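Glucosidase (Croceicoccus marinus, PDB 5Z3K) probably hydrolyses O-glycosidic bonds, acting as a beta-glucosidase of glycoside hydrolase family 39. Local coordinates at residues L9-M20 / T340-G351; W228-D238 / S406-V414. All blocks are in the same frame, centred on the assembly; numbering follows the deposited sequence.

Contact 1: L9-M20 / T340-G351; sequences LSVNAGEPIGNM and TLATTERLAITG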
loop_
_atom_site.group_PDB
_atom_site.type_symbol
_atom_site.label_atom_id
_atom_site.label_comp_id
_atom_site.label_asym_id
_atom_site.label_seq_id
_atom_site.Cartn_x
_atom_site.Cartn_y
_atom_site.Cartn_z
ATOM N N LEU A 9 -11.350 11.706 -23.569
ATOM C CA LEU A 9 -11.158 10.326 -23.151
ATOM C C LEU A 9 -12.152 9.424 -23.856
ATOM O O LEU A 9 -13.295 9.816 -24.102
ATOM C CB LEU A 9 -11.321 10.168 -21.634
ATOM C CG LEU A 9 -10.352 10.988 -20.792
ATOM C CD1 LEU A 9 -10.798 11.038 -19.335
ATOM C CD2 LEU A 9 -8.972 10.371 -20.932
ATOM N N SER A 10 -11.718 8.211 -24.180
ATOM C CA SER A 10 -12.619 7.223 -24.745
ATOM C C SER A 10 -12.347 5.868 -24.117
ATOM O O SER A 10 -11.190 5.492 -23.908
ATOM C CB SER A 10 -12.473 7.134 -26.272
ATOM O OG SER A 10 -11.112 7.088 -26.631
ATOM N N VAL A 11 -13.426 5.136 -23.843
ATOM C CA VAL A 11 -13.387 3.815 -23.228
ATOM C C VAL A 11 -14.208 2.858 -24.079
ATOM O O VAL A 11 -15.316 3.197 -24.506
ATOM C CB VAL A 11 -13.944 3.854 -21.792
ATOM C CG1 VAL A 11 -14.247 2.438 -21.283
ATOM C CG2 VAL A 11 -12.980 4.578 -20.873
ATOM N N ASN A 12 -13.661 1.675 -24.340
ATOM C CA ASN A 12 -14.425 0.571 -24.911
ATOM C C ASN A 12 -14.825 -0.339 -23.756
ATOM O O ASN A 12 -13.985 -1.061 -23.212
ATOM C CB ASN A 12 -13.619 -0.201 -25.960
ATOM C CG ASN A 12 -14.477 -1.205 -26.732
ATOM O OD1 ASN A 12 -15.436 -1.760 -26.193
ATOM N ND2 ASN A 12 -14.126 -1.447 -27.998
ATOM N N ALA A 13 -16.106 -0.316 -23.398
ATOM C CA ALA A 13 -16.608 -1.052 -22.244
ATOM C C ALA A 13 -16.985 -2.496 -22.561
ATOM O O ALA A 13 -17.408 -3.221 -21.658
ATOM C CB ALA A 13 -17.818 -0.322 -21.648
ATOM N N GLY A 14 -16.806 -2.943 -23.799
ATOM C CA GLY A 14 -17.295 -4.245 -24.204
ATOM C C GLY A 14 -16.236 -5.311 -24.355
ATOM O O GLY A 14 -16.560 -6.460 -24.662
ATOM N N GLU A 15 -14.972 -4.954 -24.162
ATOM C CA GLU A 15 -13.942 -5.973 -24.270
ATOM C C GLU A 15 -12.805 -5.715 -23.292
ATOM O O GLU A 15 -12.187 -4.638 -23.298
ATOM C CB GLU A 15 -13.400 -6.044 -25.688
ATOM C CG GLU A 15 -12.872 -4.731 -26.206
ATOM C CD GLU A 15 -12.614 -4.783 -27.689
ATOM O OE1 GLU A 15 -13.223 -5.650 -28.358
ATOM O OE2 GLU A 15 -11.805 -3.961 -28.176
ATOM N N PRO A 16 -12.485 -6.684 -22.451
ATOM C CA PRO A 16 -11.364 -6.496 -21.534
ATOM C C PRO A 16 -10.045 -6.508 -22.288
ATOM O O PRO A 16 -9.869 -7.251 -23.257
ATOM C CB PRO A 16 -11.485 -7.687 -20.579
ATOM C CG PRO A 16 -12.203 -8.723 -21.353
ATOM C CD PRO A 16 -13.098 -8.018 -22.327
ATOM N N ILE A 17 -9.116 -5.662 -21.837
ATOM C CA ILE A 17 -7.745 -5.705 -22.332
ATOM C C ILE A 17 -6.880 -6.657 -21.523
ATOM O O ILE A 17 -5.780 -7.020 -21.972
ATOM C CB ILE A 17 -7.156 -4.280 -22.357
ATOM C CG1 ILE A 17 -6.898 -3.774 -20.930
ATOM C CG2 ILE A 17 -8.120 -3.341 -23.122
ATOM C CD1 ILE A 17 -6.043 -2.504 -20.849
ATOM N N GLY A 18 -7.358 -7.112 -20.374
ATOM C CA GLY A 18 -6.561 -7.906 -19.465
ATOM C C GLY A 18 -7.143 -7.780 -18.073
ATOM O O GLY A 18 -8.150 -7.108 -17.864
ATOM N N ASN A 19 -6.481 -8.429 -17.121
ATOM C CA ASN A 19 -6.973 -8.409 -15.744
ATOM C C ASN A 19 -6.526 -7.144 -15.026
ATOM O O ASN A 19 -5.378 -6.710 -15.154
ATOM C CB ASN A 19 -6.480 -9.630 -14.970
ATOM C CG ASN A 19 -7.152 -10.907 -15.406
ATOM O OD1 ASN A 19 -8.275 -10.894 -15.921
ATOM N ND2 ASN A 19 -6.472 -12.026 -15.203
HETATM N N MSE A 20 -7.443 -6.556 -14.260
HETATM C CA MSE A 20 -7.077 -5.523 -13.309
HETATM C C MSE A 20 -6.281 -6.188 -12.190
HETATM O O MSE A 20 -6.586 -7.318 -11.799
HETATM C CB MSE A 20 -8.317 -4.823 -12.736
HETATM C CG MSE A 20 -7.982 -3.655 -11.825
HETATM SE SE MSE A 20 -7.381 -2.137 -12.868
HETATM C CE MSE A 20 -9.129 -1.504 -13.451
ATOM N N THR A 340 -12.038 1.115 -7.949
ATOM C CA THR A 340 -11.611 0.915 -9.327
ATOM C C THR A 340 -10.700 -0.298 -9.442
ATOM O O THR A 340 -10.850 -1.104 -10.371
ATOM C CB THR A 340 -10.906 2.169 -9.850
ATOM O OG1 THR A 340 -11.788 3.290 -9.732
ATOM C CG2 THR A 340 -10.519 1.994 -11.309
ATOM N N LEU A 341 -9.760 -0.445 -8.497
ATOM C CA LEU A 341 -8.836 -1.579 -8.476
ATOM C C LEU A 341 -9.537 -2.892 -8.146
ATOM O O LEU A 341 -8.963 -3.965 -8.381
ATOM C CB LEU A 341 -7.709 -1.340 -7.456
ATOM C CG LEU A 341 -6.765 -0.178 -7.799
ATOM C CD1 LEU A 341 -5.676 0.050 -6.734
ATOM C CD2 LEU A 341 -6.150 -0.435 -9.197
ATOM N N ALA A 342 -10.751 -2.836 -7.602
ATOM C CA ALA A 342 -11.475 -4.056 -7.289
ATOM C C ALA A 342 -12.196 -4.635 -8.495
ATOM O O ALA A 342 -12.668 -5.773 -8.414
ATOM C CB ALA A 342 -12.490 -3.822 -6.166
ATOM N N THR A 343 -12.319 -3.885 -9.593
ATOM C CA THR A 343 -12.842 -4.487 -10.807
ATOM C C THR A 343 -11.896 -5.591 -11.259
ATOM O O THR A 343 -10.730 -5.643 -10.865
ATOM C CB THR A 343 -13.012 -3.444 -11.907
ATOM O OG1 THR A 343 -11.730 -2.906 -12.262
ATOM C CG2 THR A 343 -13.933 -2.326 -11.437
ATOM N N THR A 344 -12.413 -6.515 -12.057
ATOM C CA THR A 344 -11.580 -7.640 -12.442
ATOM C C THR A 344 -11.102 -7.567 -13.870
ATOM O O THR A 344 -10.008 -8.044 -14.165
ATOM C CB THR A 344 -12.318 -8.962 -12.238
ATOM O OG1 THR A 344 -13.554 -8.922 -12.945
ATOM C CG2 THR A 344 -12.586 -9.185 -10.749
ATOM N N GLU A 345 -11.895 -6.989 -14.755
ATOM C CA GLU A 345 -11.535 -6.892 -16.161
ATOM C C GLU A 345 -11.168 -5.442 -16.442
ATOM O O GLU A 345 -12.018 -4.554 -16.362
ATOM C CB GLU A 345 -12.681 -7.396 -17.030
ATOM C CG GLU A 345 -12.904 -8.897 -16.822
ATOM C CD GLU A 345 -14.009 -9.478 -17.680
ATOM O OE1 GLU A 345 -14.090 -10.722 -17.761
ATOM O OE2 GLU A 345 -14.797 -8.703 -18.264
ATOM N N ARG A 346 -9.893 -5.200 -16.737
ATOM C CA ARG A 346 -9.476 -3.855 -17.088
ATOM C C ARG A 346 -9.961 -3.526 -18.492
ATOM O O ARG A 346 -9.938 -4.375 -19.384
ATOM C CB ARG A 346 -7.954 -3.727 -17.012
ATOM C CG ARG A 346 -7.445 -2.317 -17.253
ATOM C CD ARG A 346 -6.015 -2.211 -16.790
ATOM N NE ARG A 346 -5.402 -0.936 -17.136
ATOM C CZ ARG A 346 -4.094 -0.747 -17.171
ATOM N NH1 ARG A 346 -3.272 -1.754 -16.885
ATOM N NH2 ARG A 346 -3.603 0.439 -17.492
ATOM N N LEU A 347 -10.420 -2.290 -18.671
ATOM C CA LEU A 347 -10.942 -1.799 -19.936
ATOM C C LEU A 347 -9.974 -0.787 -20.522
ATOM O O LEU A 347 -9.243 -0.124 -19.789
ATOM C CB LEU A 347 -12.319 -1.144 -19.738
ATOM C CG LEU A 347 -13.426 -2.088 -19.268
ATOM C CD1 LEU A 347 -14.699 -1.308 -18.910
ATOM C CD2 LEU A 347 -13.715 -3.167 -20.307
ATOM N N ALA A 348 -9.977 -0.666 -21.850
ATOM C CA ALA A 348 -9.111 0.305 -22.508
ATOM C C ALA A 348 -9.654 1.714 -22.322
ATOM O O ALA A 348 -10.809 1.985 -22.661
ATOM C CB ALA A 348 -9.001 -0.004 -24.003
ATOM N N ILE A 349 -8.821 2.620 -21.801
ATOM C CA ILE A 349 -9.122 4.050 -21.801
ATOM C C ILE A 349 -7.964 4.781 -22.474
ATOM O O ILE A 349 -6.787 4.549 -22.155
ATOM C CB ILE A 349 -9.401 4.617 -20.389
ATOM C CG1 ILE A 349 -9.743 6.113 -20.470
ATOM C CG2 ILE A 349 -8.234 4.352 -19.424
ATOM C CD1 ILE A 349 -10.503 6.641 -19.244
ATOM N N THR A 350 -8.303 5.625 -23.440
ATOM C CA THR A 350 -7.331 6.319 -24.266
ATOM C C THR A 350 -7.491 7.820 -24.091
ATOM O O THR A 350 -8.613 8.339 -24.065
ATOM C CB THR A 350 -7.522 5.915 -25.733
ATOM O OG1 THR A 350 -7.137 4.539 -25.885
ATOM C CG2 THR A 350 -6.696 6.797 -26.671
ATOM N N GLY A 351 -6.371 8.523 -23.961
ATOM C CA GLY A 351 -6.397 9.968 -23.893
ATOM C C GLY A 351 -5.817 10.547 -22.628
ATOM O O GLY A 351 -5.650 11.771 -22.553
HETATM O O HOH W 1 -9.763 9.599 -26.638
HETATM O O HOH W 2 -9.791 3.169 -25.663
HETATM O O HOH W 3 -11.618 -2.147 -23.581
HETATM O O HOH W 4 -3.922 -4.255 -15.080
HETATM O O HOH W 5 -8.521 -8.922 -11.619
#

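Contact 2: W228-D238 / S406-V414; sequences WYGDNSRDPMD and SLNVPPRRV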
loop_
_atom_site.group_PDB
_atom_site.type_symbol
_atom_site.label_atom_id
_atom_site.label_comp_id
_atom_site.label_asym_id
_atom_site.label_seq_id
_atom_site.Cartn_x
_atom_site.Cartn_y
_atom_site.Cartn_z
ATOM N N TRP A 228 8.887 3.720 -0.676
ATOM C CA TRP A 228 9.163 4.952 -1.404
ATOM C C TRP A 228 8.147 6.023 -1.020
ATOM O O TRP A 228 6.958 5.736 -0.880
ATOM C CB TRP A 228 9.145 4.755 -2.922
ATOM C CG TRP A 228 9.806 5.922 -3.555
ATOM C CD1 TRP A 228 9.209 6.970 -4.193
ATOM C CD2 TRP A 228 11.207 6.203 -3.534
ATOM N NE1 TRP A 228 10.168 7.880 -4.598
ATOM C CE2 TRP A 228 11.399 7.434 -4.193
ATOM C CE3 TRP A 228 12.320 5.530 -3.019
ATOM C CZ2 TRP A 228 12.662 8.001 -4.355
ATOM C CZ3 TRP A 228 13.568 6.094 -3.183
ATOM C CH2 TRP A 228 13.730 7.313 -3.853
ATOM N N TYR A 229 8.626 7.257 -0.862
ATOM C CA TYR A 229 7.780 8.406 -0.586
ATOM C C TYR A 229 8.053 9.500 -1.609
ATOM O O TYR A 229 9.166 9.619 -2.126
ATOM C CB TYR A 229 8.029 8.982 0.812
ATOM C CG TYR A 229 7.841 8.017 1.950
ATOM C CD1 TYR A 229 6.573 7.580 2.320
ATOM C CD2 TYR A 229 8.935 7.555 2.674
ATOM C CE1 TYR A 229 6.397 6.701 3.383
ATOM C CE2 TYR A 229 8.773 6.679 3.730
ATOM C CZ TYR A 229 7.506 6.255 4.080
ATOM O OH TYR A 229 7.360 5.383 5.137
ATOM N N GLY A 230 7.041 10.327 -1.866
ATOM C CA GLY A 230 7.184 11.401 -2.837
ATOM C C GLY A 230 7.625 12.744 -2.277
ATOM O O GLY A 230 7.385 13.774 -2.910
ATOM N N ASP A 231 8.261 12.762 -1.095
ATOM C CA ASP A 231 8.515 14.035 -0.416
ATOM C C ASP A 231 9.313 14.993 -1.284
ATOM O O ASP A 231 9.016 16.189 -1.331
ATOM C CB ASP A 231 9.266 13.813 0.896
ATOM C CG ASP A 231 8.436 13.107 1.921
ATOM O OD1 ASP A 231 8.400 11.869 1.858
ATOM O OD2 ASP A 231 7.828 13.779 2.780
ATOM N N ASN A 232 10.349 14.499 -1.948
ATOM C CA ASN A 232 11.272 15.371 -2.658
ATOM C C ASN A 232 11.001 15.433 -4.157
ATOM O O ASN A 232 11.807 16.010 -4.898
ATOM C CB ASN A 232 12.713 14.930 -2.388
ATOM C CG ASN A 232 13.732 15.964 -2.835
ATOM O OD1 ASN A 232 14.631 15.660 -3.617
ATOM N ND2 ASN A 232 13.568 17.200 -2.371
ATOM N N SER A 233 9.885 14.865 -4.622
ATOM C CA SER A 233 9.533 14.912 -6.042
ATOM C C SER A 233 8.091 15.362 -6.258
ATOM O O SER A 233 7.765 16.003 -7.268
ATOM C CB SER A 233 9.741 13.535 -6.693
ATOM O OG SER A 233 8.628 12.680 -6.450
ATOM N N ARG A 234 7.221 15.028 -5.302
ATOM C CA ARG A 234 5.766 15.130 -5.464
ATOM C C ARG A 234 5.305 14.560 -6.803
ATOM O O ARG A 234 4.333 15.049 -7.379
ATOM C CB ARG A 234 5.264 16.574 -5.318
ATOM C CG ARG A 234 5.720 17.309 -4.075
ATOM C CD ARG A 234 5.519 16.513 -2.819
ATOM N NE ARG A 234 4.725 17.268 -1.861
ATOM C CZ ARG A 234 5.162 17.676 -0.677
ATOM N NH1 ARG A 234 6.392 17.392 -0.281
ATOM N NH2 ARG A 234 4.355 18.351 0.117
ATOM N N ASP A 235 5.995 13.531 -7.307
ATOM C CA ASP A 235 5.738 12.992 -8.644
ATOM C C ASP A 235 5.100 11.616 -8.504
ATOM O O ASP A 235 5.768 10.677 -8.035
ATOM C CB ASP A 235 7.046 12.904 -9.449
ATOM C CG ASP A 235 6.832 12.519 -10.917
ATOM O OD1 ASP A 235 5.700 12.132 -11.279
ATOM O OD2 ASP A 235 7.810 12.623 -11.717
ATOM N N PRO A 236 3.827 11.437 -8.889
ATOM C CA PRO A 236 3.183 10.122 -8.705
ATOM C C PRO A 236 3.781 9.032 -9.574
ATOM O O PRO A 236 3.487 7.849 -9.348
ATOM C CB PRO A 236 1.709 10.393 -9.067
ATOM C CG PRO A 236 1.769 11.577 -9.997
ATOM C CD PRO A 236 2.914 12.428 -9.483
HETATM N N MSE A 237 4.611 9.390 -10.554
HETATM C CA MSE A 237 5.299 8.412 -11.382
HETATM C C MSE A 237 6.396 7.655 -10.614
HETATM O O MSE A 237 6.786 6.569 -11.032
HETATM C CB MSE A 237 5.893 9.106 -12.623
HETATM C CG MSE A 237 6.430 8.159 -13.712
HETATM SE SE MSE A 237 5.092 6.888 -14.418
HETATM C CE MSE A 237 3.950 8.127 -15.422
ATOM N N ASP A 238 6.857 8.205 -9.481
ATOM C CA ASP A 238 8.048 7.669 -8.812
ATOM C C ASP A 238 7.951 6.170 -8.549
ATOM O O ASP A 238 8.941 5.440 -8.680
ATOM C CB ASP A 238 8.284 8.375 -7.479
ATOM C CG ASP A 238 9.043 9.664 -7.618
ATOM O OD1 ASP A 238 9.217 10.148 -8.767
ATOM O OD2 ASP A 238 9.422 10.214 -6.555
ATOM N N SER A 406 20.403 10.791 4.176
ATOM C CA SER A 406 20.414 11.027 2.739
ATOM C C SER A 406 20.144 9.725 1.994
ATOM O O SER A 406 20.544 8.644 2.436
ATOM C CB SER A 406 21.752 11.622 2.285
ATOM O OG SER A 406 22.724 10.606 2.155
ATOM N N LEU A 407 19.463 9.841 0.853
ATOM C CA LEU A 407 19.197 8.696 -0.003
ATOM C C LEU A 407 19.257 9.129 -1.460
ATOM O O LEU A 407 19.052 10.300 -1.787
ATOM C CB LEU A 407 17.831 8.059 0.300
ATOM C CG LEU A 407 16.588 8.825 -0.176
ATOM C CD1 LEU A 407 15.473 7.871 -0.548
ATOM C CD2 LEU A 407 16.112 9.790 0.896
ATOM N N ASN A 408 19.539 8.163 -2.335
ATOM C CA ASN A 408 19.510 8.404 -3.773
ATOM C C ASN A 408 18.065 8.494 -4.265
ATOM O O ASN A 408 17.218 7.679 -3.886
ATOM C CB ASN A 408 20.254 7.298 -4.515
ATOM C CG ASN A 408 21.745 7.286 -4.202
ATOM O OD1 ASN A 408 22.307 8.294 -3.770
ATOM N ND2 ASN A 408 22.383 6.139 -4.402
ATOM N N VAL A 409 17.787 9.494 -5.099
ATOM C CA VAL A 409 16.452 9.719 -5.654
ATOM C C VAL A 409 16.597 9.733 -7.168
ATOM O O VAL A 409 17.664 10.109 -7.671
ATOM C CB VAL A 409 15.839 11.036 -5.149
ATOM C CG1 VAL A 409 15.430 10.933 -3.677
ATOM C CG2 VAL A 409 16.799 12.193 -5.377
ATOM N N PRO A 410 15.583 9.334 -7.931
ATOM C CA PRO A 410 15.701 9.374 -9.385
ATOM C C PRO A 410 15.784 10.808 -9.875
ATOM O O PRO A 410 15.380 11.741 -9.166
ATOM C CB PRO A 410 14.417 8.681 -9.871
ATOM C CG PRO A 410 13.461 8.766 -8.738
ATOM C CD PRO A 410 14.277 8.806 -7.482
ATOM N N PRO A 411 16.334 11.032 -11.065
ATOM C CA PRO A 411 16.286 12.379 -11.644
ATOM C C PRO A 411 14.847 12.838 -11.803
ATOM O O PRO A 411 13.969 12.073 -12.215
ATOM C CB PRO A 411 16.973 12.211 -13.003
ATOM C CG PRO A 411 16.935 10.745 -13.282
ATOM C CD PRO A 411 17.004 10.070 -11.952
ATOM N N ARG A 412 14.606 14.095 -11.463
ATOM C CA ARG A 412 13.261 14.629 -11.592
ATOM C C ARG A 412 12.838 14.682 -13.056
ATOM O O ARG A 412 13.651 14.917 -13.955
ATOM C CB ARG A 412 13.188 16.014 -10.975
ATOM C CG ARG A 412 13.264 15.999 -9.476
ATOM C CD ARG A 412 13.253 17.397 -8.968
ATOM N NE ARG A 412 13.122 17.421 -7.524
ATOM C CZ ARG A 412 13.314 18.504 -6.789
ATOM N NH1 ARG A 412 13.643 19.652 -7.378
ATOM N NH2 ARG A 412 13.176 18.435 -5.473
ATOM N N ARG A 413 11.543 14.445 -13.290
ATOM C CA ARG A 413 10.954 14.484 -14.632
ATOM C C ARG A 413 10.643 15.937 -14.972
ATOM O O ARG A 413 9.514 16.418 -14.829
ATOM C CB ARG A 413 9.699 13.620 -14.692
ATOM C CG ARG A 413 9.940 12.144 -14.482
ATOM C CD ARG A 413 8.757 11.335 -14.993
ATOM N NE ARG A 413 7.519 11.720 -14.316
ATOM C CZ ARG A 413 6.324 11.727 -14.892
ATOM N NH1 ARG A 413 6.191 11.364 -16.165
ATOM N NH2 ARG A 413 5.259 12.084 -14.184
ATOM N N VAL A 414 11.672 16.653 -15.434
ATOM C CA VAL A 414 11.548 18.101 -15.579
ATOM C C VAL A 414 10.550 18.483 -16.660
ATOM O O VAL A 414 10.061 19.619 -16.671
ATOM C CB VAL A 414 12.917 18.742 -15.873
ATOM C CG1 VAL A 414 13.874 18.535 -14.701
ATOM C CG2 VAL A 414 13.492 18.185 -17.154
HETATM O O HOH W 6 9.933 14.011 -11.065
#

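Contact 1: L9-M20 / T340-G351
Met20, present as selenomethionine, and Thr343 meet at the tight end of this contact. Met20 CG stands opposite the backbone N (chi1 -175°), and bends at chi2 and chi3 curl the chain against the turn at 340-343. Its methyl CE ends 3.2 Å from Thr343 OG1, and Met20 CB sits 3.2 Å from Thr343 O. Thr343 OG1 donates a 2.8 Å hydrogen bond to Thr340 O, which Thr343 N also reaches, so the hydroxyl is fixed. With an alanine at Thr343, Thr340 O would probably lose its hydroxyl donor and Met20 CE part of the wall it packs on. Met20 SE passes Arg346 CD at about a right angle, 4.2 Å away.

The Ile17 end is exposed but well bonded: Ile17 N donates to Arg346 O, and Arg346 N to Gly18 O. Ile17 CD1 lies over one face of the Arg346 guanidinium, while its CG2 rests 3.6 Å from Ala348 CB. The guanidinium forms a salt bridge with Asp293. The corner of the chain is looser. Asn12 N reaches Ala348 O by a weak 3.3 Å bond, and a water bridging Ala348 N, Asn12 O and Glu15 O replaces direct pairing. Pairing is regular again at Ser10 and Thr350.

Val11 CG2 packs 3.6 Å from Ile349 CG1 on the opposite face from Ser10 and Thr350. Val11 also meets Leu426 and Ile428, and Ile349 meets Ile372. Strand 9-13 runs antiparallel to 345-350, their directions 164° apart. Together they lie between strands 423-429 and 357-363 of the mixed sheet, and 345-350 follows helix 329-341 in the chain.

Contact 2: W228-D238 / S406-V414
Arg413 grips the Asp235 carboxylate side-on. NE bonds OD2 at 2.8 Å and NH2 bonds OD1 at 2.9 Å, each on the syn lone pair, with the two flat groups only 23° apart. The arginine chain is extended at chi2 but bends at chi3 (-59°), which turns the guanidinium edge to the acid. Met237 CB lies over one guanidinium face, 3.4 Å from Arg413 NH2. Asp235 OD1 also accepts from Met237 N, which comes from above the carboxylate plane, a capping bond at the turn into the next helix. A water links Asp235 OD2 to Arg413 N.

Arg412 points its guanidinium edge at a backbone oxygen instead. Its NH2 donates to Asn232 O at 2.8 Å, with a weak second bond from NE. The Asn232 amide is turned 46° from the guanidinium, and its OD1 is taken by Arg387.

Trp228 meets the other segment with its six-membered ring. CH2 lies 3.5 Å from Asn408 O, which sits in the ring plane at the edge. Leu407 CD1 approaches CZ3 obliquely, and so does Pro410 CD at CZ2, 3.6 Å away. The five-membered ring is held within its own segment: NE1 bonds Asp238 OD2 in the ring plane, while Ser233 OG reaches the same oxygen from the opposite face of the carboxylate.

Segment 228-238 leaves strand 223-229, the sixth of the barrel, and leads into helix 238-252. It is a beta-alpha loop of a TIM barrel, at the C-terminal ends of the strands, met here by the end of strand 405-408 and the chain after it.

How the contacts relate
Strand 6-13 starts in the mixed sheet, and segment 9-20 leads from it towards the barrel. All eight barrel strands follow. Helix 329-341 then returns the chain to the sheet, where contact 1 closes a loop of some 320 residues around the barrel. Contact 2 opens inside that loop, after the sixth barrel strand. It closes beyond it, at 406-414, after strand 391-394, which pairs with 405-408 in a small antiparallel sheet. The two contacts therefore cross. Contact 1 joins two neighbouring strands of the mixed sheet and the end of helix 329-341; contact 2 ties a barrel loop to the connection between sheet strands 369-376 and 423-429. Their nearest atoms are about 11 Å apart.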